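Local coordinates for protein genome packaging NTPase B204 (Sulfolobus turreted icosahedral virus 2, PDB 4KFU) that probably hydrolyses ATP to power the packaging of viral DNA into the capsid, as a P-loop ATPase of the FtsK-HerA superfamily, at residues Tyr158-Asn163 with Lys179-Lys184; Asp152-Phe157 with Leu189-Asn194; Gln138-Leu143 with Arg166-Tyr171. All blocks are in the same frame, centred on the assembly; numbering follows the deposited sequence.

Contact 1: Tyr158-Asn163 with Lys179-Lys184. With ACP (phosphomethylphosphonic acid adenylate ester), chain F.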
# COMPACT_ATOMS: atom_id res chain seq x y z
N TYR A 158 -8.13 12.34 -7.52
CA TYR A 158 -9.19 13.33 -7.37
C TYR A 158 -10.21 13.02 -6.28
O TYR A 158 -10.72 11.91 -6.19
CB TYR A 158 -9.93 13.52 -8.71
CG TYR A 158 -11.27 14.21 -8.54
CD1 TYR A 158 -11.36 15.60 -8.47
CD2 TYR A 158 -12.45 13.47 -8.43
CE1 TYR A 158 -12.59 16.24 -8.28
CE2 TYR A 158 -13.69 14.10 -8.25
CZ TYR A 158 -13.75 15.48 -8.18
OH TYR A 158 -14.97 16.10 -7.99
N THR A 159 -10.51 14.02 -5.46
CA THR A 159 -11.73 13.99 -4.66
C THR A 159 -12.20 15.38 -4.25
O THR A 159 -11.38 16.29 -4.08
CB THR A 159 -11.59 13.11 -3.40
OG1 THR A 159 -12.87 13.02 -2.75
CG2 THR A 159 -10.57 13.71 -2.43
N ARG A 160 -13.51 15.56 -4.13
CA ARG A 160 -14.08 16.76 -3.51
C ARG A 160 -15.08 16.38 -2.43
O ARG A 160 -15.86 17.22 -1.99
CB ARG A 160 -14.74 17.67 -4.55
CG ARG A 160 -13.74 18.32 -5.48
CD ARG A 160 -14.40 19.30 -6.42
NE ARG A 160 -13.40 19.85 -7.33
CZ ARG A 160 -13.56 20.96 -8.03
NH1 ARG A 160 -14.68 21.66 -7.92
NH2 ARG A 160 -12.59 21.37 -8.84
N GLU A 161 -15.04 15.13 -1.98
CA GLU A 161 -15.95 14.69 -0.92
C GLU A 161 -15.55 15.34 0.41
O GLU A 161 -14.42 15.17 0.86
CB GLU A 161 -15.95 13.16 -0.84
CG GLU A 161 -17.17 12.58 -0.14
CD GLU A 161 -17.06 12.61 1.37
OE1 GLU A 161 -15.93 12.49 1.89
OE2 GLU A 161 -18.11 12.76 2.05
N PRO A 162 -16.47 16.10 1.03
CA PRO A 162 -16.18 16.96 2.19
C PRO A 162 -15.54 16.22 3.36
O PRO A 162 -14.61 16.75 3.96
CB PRO A 162 -17.56 17.51 2.59
CG PRO A 162 -18.34 17.48 1.33
CD PRO A 162 -17.87 16.25 0.58
N ASN A 163 -16.01 15.02 3.70
CA ASN A 163 -15.36 14.27 4.78
C ASN A 163 -13.93 13.86 4.43
O ASN A 163 -13.04 13.87 5.28
CB ASN A 163 -16.18 13.04 5.21
CG ASN A 163 -15.80 12.56 6.62
OD1 ASN A 163 -15.42 13.36 7.49
ND2 ASN A 163 -15.89 11.24 6.85
N LYS A 179 -5.43 20.96 -3.20
CA LYS A 179 -4.93 20.59 -4.52
C LYS A 179 -5.57 19.31 -5.09
O LYS A 179 -5.60 19.11 -6.31
CB LYS A 179 -3.41 20.48 -4.51
CG LYS A 179 -2.66 21.81 -4.20
CD LYS A 179 -2.99 22.91 -5.20
CE LYS A 179 -2.17 24.19 -4.97
NZ LYS A 179 -2.90 25.25 -4.20
N VAL A 180 -6.08 18.45 -4.22
CA VAL A 180 -6.69 17.20 -4.66
C VAL A 180 -7.99 17.44 -5.43
O VAL A 180 -8.41 16.61 -6.27
CB VAL A 180 -6.91 16.24 -3.45
CG1 VAL A 180 -8.13 16.66 -2.63
CG2 VAL A 180 -7.06 14.82 -3.92
N LYS A 181 -8.60 18.61 -5.19
CA LYS A 181 -9.92 18.94 -5.73
C LYS A 181 -9.92 19.19 -7.24
O LYS A 181 -10.95 19.08 -7.89
CB LYS A 181 -10.48 20.20 -5.04
CG LYS A 181 -10.63 20.07 -3.53
CD LYS A 181 -11.23 21.34 -2.92
CE LYS A 181 -12.69 21.50 -3.33
NZ LYS A 181 -13.37 22.62 -2.60
N THR A 182 -8.75 19.51 -7.79
CA THR A 182 -8.68 19.89 -9.19
C THR A 182 -7.93 18.89 -10.08
O THR A 182 -7.67 19.16 -11.26
CB THR A 182 -8.07 21.30 -9.34
OG1 THR A 182 -6.83 21.35 -8.64
CG2 THR A 182 -9.03 22.36 -8.75
N LEU A 183 -7.59 17.73 -9.53
CA LEU A 183 -6.85 16.74 -10.31
C LEU A 183 -7.69 16.17 -11.44
O LEU A 183 -8.85 15.77 -11.23
CB LEU A 183 -6.39 15.59 -9.42
CG LEU A 183 -5.46 15.93 -8.26
CD1 LEU A 183 -5.41 14.77 -7.28
CD2 LEU A 183 -4.07 16.26 -8.81
N LYS A 184 -7.11 16.10 -12.64
CA LYS A 184 -7.80 15.49 -13.77
C LYS A 184 -7.61 13.97 -13.78
O LYS A 184 -6.92 13.41 -12.93
CB LYS A 184 -7.34 16.12 -15.09
CG LYS A 184 -7.80 17.56 -15.25
CD LYS A 184 -9.24 17.73 -14.74
CE LYS A 184 -9.68 19.19 -14.76
NZ LYS A 184 -10.95 19.39 -13.98
PA ACP F . -12.38 18.93 -18.36
O1A ACP F . -11.89 19.43 -17.02
O2A ACP F . -13.25 19.84 -19.20
O3A ACP F . -11.12 18.46 -19.25
O5' ACP F . -13.17 17.55 -18.10
C5' ACP F . -13.94 16.92 -19.13
C4' ACP F . -14.46 15.60 -18.58
O4' ACP F . -13.43 14.95 -17.81
C3' ACP F . -15.64 15.81 -17.65
O3' ACP F . -16.67 14.86 -17.99
C2' ACP F . -15.14 15.42 -16.28
O2' ACP F . -16.18 14.80 -15.53
C1' ACP F . -14.01 14.44 -16.60
N9 ACP F . -13.04 14.43 -15.49
C8 ACP F . -12.46 15.52 -14.95
N7 ACP F . -11.62 15.17 -13.94
C5 ACP F . -11.68 13.83 -13.82
C6 ACP F . -11.06 12.82 -12.95
N6 ACP F . -10.18 13.20 -11.99
N1 ACP F . -11.39 11.51 -13.15
C2 ACP F . -12.26 11.14 -14.11
N3 ACP F . -12.86 12.01 -14.94
C4 ACP F . -12.62 13.34 -14.84
O HOH W 1 -7.13 12.08 -10.33
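The carbonyl oxygen of K181 is gripped by two nitrogens of R160, which meets it side-on. R160 NE lies 2.6 Å from K181 O in a fairly straight bond, and R160 NH2 reaches the same oxygen at 3.0 Å and a more bent 134°. K181 O sits in the guanidinium plane, while both donors come from one face of the carbonyl. Arginine suits this place: extended from CG to NE, it carries two N-H groups pointing the same way, and NH2 also meets a citrate anion, probably from the crystallisation liquor. The ring of Y158 brings its edge to the same oxygen, with CE1 3.3 Å from K181 O. Deeper in, T159 CG2 packs against V180 CG1, and T159 N makes a weak bond to V180 O. T159 OG1 accepts from E161 N in an ST turn, and it also bonds to E164. At the other end a water joins Y158 N to K184 O, and the adenine N6 of the analogue AMPPCP donates to L183 O at 3.0 Å, beside Y158 CB. K184 NZ adds a weak bond to the phosphate oxygen O1A. Y158, L183 and K184 thus line a second binding place of the analogue, apart from the P-loop pocket; whether it has a role is not known.

Contact 2: Asp152-Phe157 with Leu189-Asn194; sequences DLIIMF and LIYDVN
M156 and L189 lie side by side on one face of a two-strand pairing, and here the packing is tight: M156 CE comes within 3.4 Å of L189 CD2, closer than carbons usually sit. The methionine chain turns at its last torsion (chi3 -75°), which sets CE. Flexible and apolar, it suits a buried position, where A176 of helix 174-179 touches both side chains. I154 and Y191 follow on the same face. I154 CD1 meets the edge of the tyrosine ring and also packs 3.7 Å from V193 CG2, just beyond the strand. On the other face I155 and I190 run alongside each other, with CG1 atoms 4.1 Å apart, and L20 and F25 of helix 17-31 cover I155. Beta-branched isoleucine favours the extended backbone. I154 with Y191 and M156 with L189 are hydrogen-bonded pairs, each joined by two nearly straight bonds; Y191 N to I154 O measures 2.8 Å.

The far end is looser and more polar. L153 pairs with D192 without hydrogen bonds, its CD2 on D192 CA, and only loosely meets I190. V193 N still bonds to the backbone O of buried D152. N194, on the solvent side, gives ND2 to D152 OD1 at 3.0 Å, on the oxygen's anti lone pair. I6 N and a salt bridge to R127 also hold this carboxylate, probably offsetting part of its charge, although D5 lies close by. D192 OD1 accepts from N194 N, an Asx turn just where the strand stops. Strand 153-156 also bonds to strand 6-10, so this antiparallel pairing begins the extension of the parallel core sheet of a P-loop ATPase.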
# COMPACT_ATOMS: atom_id res chain seq x y z
N ASP A 152 5.58 7.65 4.69
CA ASP A 152 6.63 8.51 4.15
C ASP A 152 6.14 9.25 2.92
O ASP A 152 6.53 10.38 2.65
CB ASP A 152 7.87 7.70 3.79
CG ASP A 152 8.46 6.99 4.98
OD1 ASP A 152 9.15 7.67 5.78
OD2 ASP A 152 8.23 5.77 5.12
N LEU A 153 5.26 8.58 2.18
CA LEU A 153 4.69 9.12 0.95
C LEU A 153 3.20 8.83 0.92
O LEU A 153 2.77 7.70 1.17
CB LEU A 153 5.33 8.48 -0.28
CG LEU A 153 6.77 8.88 -0.62
CD1 LEU A 153 7.20 8.26 -1.94
CD2 LEU A 153 6.91 10.40 -0.69
N ILE A 154 2.40 9.84 0.61
CA ILE A 154 0.97 9.63 0.44
C ILE A 154 0.57 10.12 -0.94
O ILE A 154 0.81 11.28 -1.30
CB ILE A 154 0.13 10.35 1.53
CG1 ILE A 154 0.61 9.94 2.93
CG2 ILE A 154 -1.33 10.02 1.38
CD1 ILE A 154 0.02 10.81 4.05
N ILE A 155 -0.03 9.22 -1.72
CA ILE A 155 -0.44 9.54 -3.08
C ILE A 155 -1.96 9.61 -3.15
O ILE A 155 -2.65 8.72 -2.64
CB ILE A 155 0.11 8.50 -4.09
CG1 ILE A 155 1.64 8.61 -4.16
CG2 ILE A 155 -0.52 8.70 -5.47
CD1 ILE A 155 2.30 7.65 -5.12
N MET A 156 -2.49 10.68 -3.74
CA MET A 156 -3.94 10.88 -3.79
C MET A 156 -4.44 11.23 -5.18
O MET A 156 -3.82 12.04 -5.88
CB MET A 156 -4.35 11.97 -2.79
CG MET A 156 -4.20 11.55 -1.34
SD MET A 156 -4.24 12.93 -0.18
CE MET A 156 -2.64 13.62 -0.43
N PHE A 157 -5.55 10.61 -5.58
CA PHE A 157 -6.24 10.98 -6.83
C PHE A 157 -7.40 11.91 -6.50
O PHE A 157 -7.65 12.20 -5.34
CB PHE A 157 -6.74 9.73 -7.57
CG PHE A 157 -5.63 8.86 -8.11
CD1 PHE A 157 -5.29 8.89 -9.45
CD2 PHE A 157 -4.91 8.02 -7.26
CE1 PHE A 157 -4.25 8.08 -9.96
CE2 PHE A 157 -3.87 7.20 -7.76
CZ PHE A 157 -3.54 7.25 -9.11
N LEU A 189 -1.57 13.47 -6.87
CA LEU A 189 -0.76 14.30 -5.99
C LEU A 189 0.14 13.41 -5.12
O LEU A 189 -0.30 12.41 -4.56
CB LEU A 189 -1.70 15.15 -5.12
CG LEU A 189 -1.18 16.15 -4.10
CD1 LEU A 189 -2.21 17.24 -3.94
CD2 LEU A 189 -0.92 15.50 -2.75
N ILE A 190 1.40 13.79 -5.00
CA ILE A 190 2.34 13.07 -4.16
C ILE A 190 2.76 13.97 -3.01
O ILE A 190 3.43 14.98 -3.24
CB ILE A 190 3.60 12.68 -4.94
CG1 ILE A 190 3.22 11.84 -6.17
CG2 ILE A 190 4.58 11.95 -4.04
CD1 ILE A 190 4.36 11.71 -7.17
N TYR A 191 2.37 13.60 -1.79
CA TYR A 191 2.78 14.31 -0.59
C TYR A 191 3.90 13.56 0.11
O TYR A 191 3.74 12.39 0.48
CB TYR A 191 1.61 14.48 0.38
CG TYR A 191 1.95 15.25 1.63
CD1 TYR A 191 2.24 16.61 1.58
CD2 TYR A 191 1.97 14.63 2.87
CE1 TYR A 191 2.55 17.33 2.74
CE2 TYR A 191 2.28 15.33 4.02
CZ TYR A 191 2.57 16.68 3.96
OH TYR A 191 2.87 17.37 5.11
N ASP A 192 5.03 14.24 0.28
CA ASP A 192 6.14 13.71 1.06
C ASP A 192 5.90 14.10 2.50
O ASP A 192 5.93 15.28 2.86
CB ASP A 192 7.46 14.28 0.54
CG ASP A 192 8.67 13.60 1.15
OD1 ASP A 192 8.70 13.39 2.39
OD2 ASP A 192 9.60 13.28 0.39
N VAL A 193 5.63 13.11 3.34
CA VAL A 193 5.28 13.35 4.72
C VAL A 193 6.46 13.96 5.49
O VAL A 193 6.28 14.76 6.40
CB VAL A 193 4.84 12.05 5.41
CG1 VAL A 193 4.52 12.27 6.88
CG2 VAL A 193 3.64 11.45 4.68
N ASN A 194 7.67 13.57 5.11
CA ASN A 194 8.85 13.95 5.87
C ASN A 194 9.29 15.38 5.56
O ASN A 194 9.61 16.16 6.46
CB ASN A 194 9.98 12.95 5.64
CG ASN A 194 9.67 11.57 6.21
OD1 ASN A 194 9.26 11.45 7.37
ND2 ASN A 194 9.83 10.53 5.40

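Contact 3: Gln138-Leu143 with Arg166-Tyr171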
# COMPACT_ATOMS: atom_id res chain seq x y z
N GLN A 138 -9.66 3.11 -1.00
CA GLN A 138 -10.55 3.87 -1.89
C GLN A 138 -10.88 5.27 -1.35
O GLN A 138 -10.88 6.22 -2.11
CB GLN A 138 -11.84 3.09 -2.16
CG GLN A 138 -11.58 1.63 -2.57
CD GLN A 138 -12.29 1.22 -3.86
OE1 GLN A 138 -11.64 0.82 -4.84
NE2 GLN A 138 -13.62 1.28 -3.85
N ARG A 139 -11.18 5.37 -0.07
CA ARG A 139 -11.48 6.66 0.57
C ARG A 139 -10.47 6.90 1.68
O ARG A 139 -10.04 5.95 2.34
CB ARG A 139 -12.90 6.69 1.15
CG ARG A 139 -14.03 6.27 0.18
CD ARG A 139 -14.66 7.45 -0.54
NE ARG A 139 -15.69 7.04 -1.50
CZ ARG A 139 -16.97 7.43 -1.47
NH1 ARG A 139 -17.41 8.26 -0.53
NH2 ARG A 139 -17.81 6.99 -2.41
N VAL A 140 -10.07 8.16 1.90
CA VAL A 140 -9.05 8.45 2.93
C VAL A 140 -9.51 7.96 4.30
O VAL A 140 -8.71 7.42 5.08
CB VAL A 140 -8.68 9.97 2.98
CG1 VAL A 140 -9.90 10.79 3.30
CG2 VAL A 140 -7.62 10.24 4.02
N TYR A 141 -10.80 8.10 4.57
CA TYR A 141 -11.34 7.75 5.88
C TYR A 141 -11.56 6.24 6.11
O TYR A 141 -12.06 5.83 7.17
CB TYR A 141 -12.61 8.56 6.18
CG TYR A 141 -13.69 8.47 5.11
CD1 TYR A 141 -14.39 7.29 4.90
CD2 TYR A 141 -14.05 9.59 4.35
CE1 TYR A 141 -15.39 7.20 3.94
CE2 TYR A 141 -15.05 9.51 3.40
CZ TYR A 141 -15.71 8.31 3.20
OH TYR A 141 -16.71 8.22 2.25
N ASP A 142 -11.17 5.41 5.14
CA ASP A 142 -11.26 3.95 5.28
C ASP A 142 -10.22 3.44 6.27
O ASP A 142 -10.41 2.39 6.85
CB ASP A 142 -10.99 3.23 3.95
CG ASP A 142 -12.09 3.43 2.91
OD1 ASP A 142 -13.21 3.87 3.26
OD2 ASP A 142 -11.81 3.14 1.73
N LEU A 143 -9.13 4.18 6.43
CA LEU A 143 -8.01 3.66 7.24
C LEU A 143 -7.79 4.40 8.56
O LEU A 143 -8.17 5.56 8.70
CB LEU A 143 -6.71 3.74 6.43
CG LEU A 143 -6.73 3.15 5.02
CD1 LEU A 143 -5.37 3.32 4.35
CD2 LEU A 143 -7.16 1.68 5.04
N ARG A 166 -11.70 16.94 4.76
CA ARG A 166 -11.47 17.24 6.18
C ARG A 166 -10.41 16.31 6.78
O ARG A 166 -9.59 16.74 7.59
CB ARG A 166 -12.78 17.10 6.97
CG ARG A 166 -12.64 17.45 8.44
CD ARG A 166 -13.94 17.24 9.22
NE ARG A 166 -14.45 15.87 9.11
CZ ARG A 166 -14.01 14.84 9.83
NH1 ARG A 166 -13.03 15.02 10.72
NH2 ARG A 166 -14.53 13.63 9.67
N TRP A 167 -10.45 15.04 6.39
CA TRP A 167 -9.46 14.07 6.85
C TRP A 167 -8.09 14.43 6.30
O TRP A 167 -7.08 14.36 7.01
CB TRP A 167 -9.83 12.67 6.35
CG TRP A 167 -10.62 11.88 7.30
CD1 TRP A 167 -11.87 12.16 7.77
CD2 TRP A 167 -10.22 10.65 7.92
NE1 TRP A 167 -12.28 11.18 8.64
CE2 TRP A 167 -11.28 10.24 8.75
CE3 TRP A 167 -9.08 9.85 7.84
CZ2 TRP A 167 -11.23 9.06 9.50
CZ3 TRP A 167 -9.02 8.69 8.59
CH2 TRP A 167 -10.10 8.31 9.41
N ILE A 168 -8.06 14.75 5.02
CA ILE A 168 -6.81 15.12 4.39
C ILE A 168 -6.21 16.34 5.10
O ILE A 168 -5.01 16.35 5.43
CB ILE A 168 -7.01 15.39 2.87
CG1 ILE A 168 -7.42 14.09 2.15
CG2 ILE A 168 -5.75 15.95 2.24
CD1 ILE A 168 -7.82 14.32 0.67
N SER A 169 -7.03 17.35 5.36
CA SER A 169 -6.56 18.57 6.03
C SER A 169 -6.00 18.25 7.41
O SER A 169 -4.97 18.77 7.82
CB SER A 169 -7.71 19.56 6.20
OG SER A 169 -8.23 19.95 4.95
N LYS A 170 -6.70 17.38 8.12
CA LYS A 170 -6.39 17.11 9.53
C LYS A 170 -5.19 16.17 9.73
O LYS A 170 -4.43 16.32 10.70
CB LYS A 170 -7.65 16.57 10.23
CG LYS A 170 -7.50 16.25 11.73
CD LYS A 170 -8.88 15.95 12.33
CE LYS A 170 -8.80 15.41 13.77
NZ LYS A 170 -8.31 16.43 14.74
N TYR A 171 -5.01 15.21 8.83
CA TYR A 171 -4.03 14.14 9.08
C TYR A 171 -2.90 14.09 8.08
O TYR A 171 -1.95 13.33 8.25
CB TYR A 171 -4.71 12.76 9.08
CG TYR A 171 -5.78 12.59 10.11
CD1 TYR A 171 -5.48 12.66 11.47
CD2 TYR A 171 -7.09 12.33 9.74
CE1 TYR A 171 -6.47 12.49 12.43
CE2 TYR A 171 -8.08 12.16 10.68
CZ TYR A 171 -7.76 12.23 12.02
OH TYR A 171 -8.76 12.07 12.93
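The indole of W167 has Y141 over one face and Y171 CE2, one helical turn on, toward the rim of the other, with Y111 also edge-to-face to it. Y141 CB stands 3.3 Å from W167 CE2, and Y141 CA makes a CH-pi contact, 3.5 Å from the centroid of the six-membered ring and only 4° off its normal. At the indole edge L143 O lies near the plane, 3.2 Å from W167 CZ3, where the ring C-H groups carry a slight positive charge that suits a carbonyl oxygen. The phenol ring of Y141 turns its own edge toward the indole face in a T-shaped pair, with planes at 67° and centroids of the Y141 ring and the W167 five-membered ring 6.0 Å apart.

This packing sets the 3-10 turn 140-142, in the loop that leaves strand 131-137 of the P-loop ATPase core, against helix 162-171. Q138, at the start of that loop, belongs to the nucleotide pocket and bonds to K17 of the P-loop.

V140 points toward the helix and packs on CB of W167, with CG1 3.6 Å from W167 CB. Its short branched side chain lets CG1 touch I168 CG1 as well, in a looser contact, and no hydrogen bond crosses between the two segments. Polar bonds brace the loop from within instead. R139 N donates to D142 OD2 at 2.9 Å, meeting the carboxylate from above its plane, while R139 NH1 donates to Y141 OH. The backbone N of V140 is taken by E164 of the same helix.

Contact 3 is the most buried of the three, contact 2 joins a covered sheet interior to a more open end, and contact 1 lies farthest out, beside a bound nucleotide analogue. Their chemistry follows that order: aromatic faces and aliphatic groups in contact 3, regular backbone pairing with apolar faces in contact 2, and an arginine grip on one carbonyl and a ligand bond to another in contact 1. Helix 162-171 is shared by contacts 1 and 3, and follows strand 153-156 of contact 2. I168 is a meeting point, its CD1 touching M156, T159 and V180. V180 and L183 also pack on the end of the 152-157 segment, and Y141 touches E161 and N163.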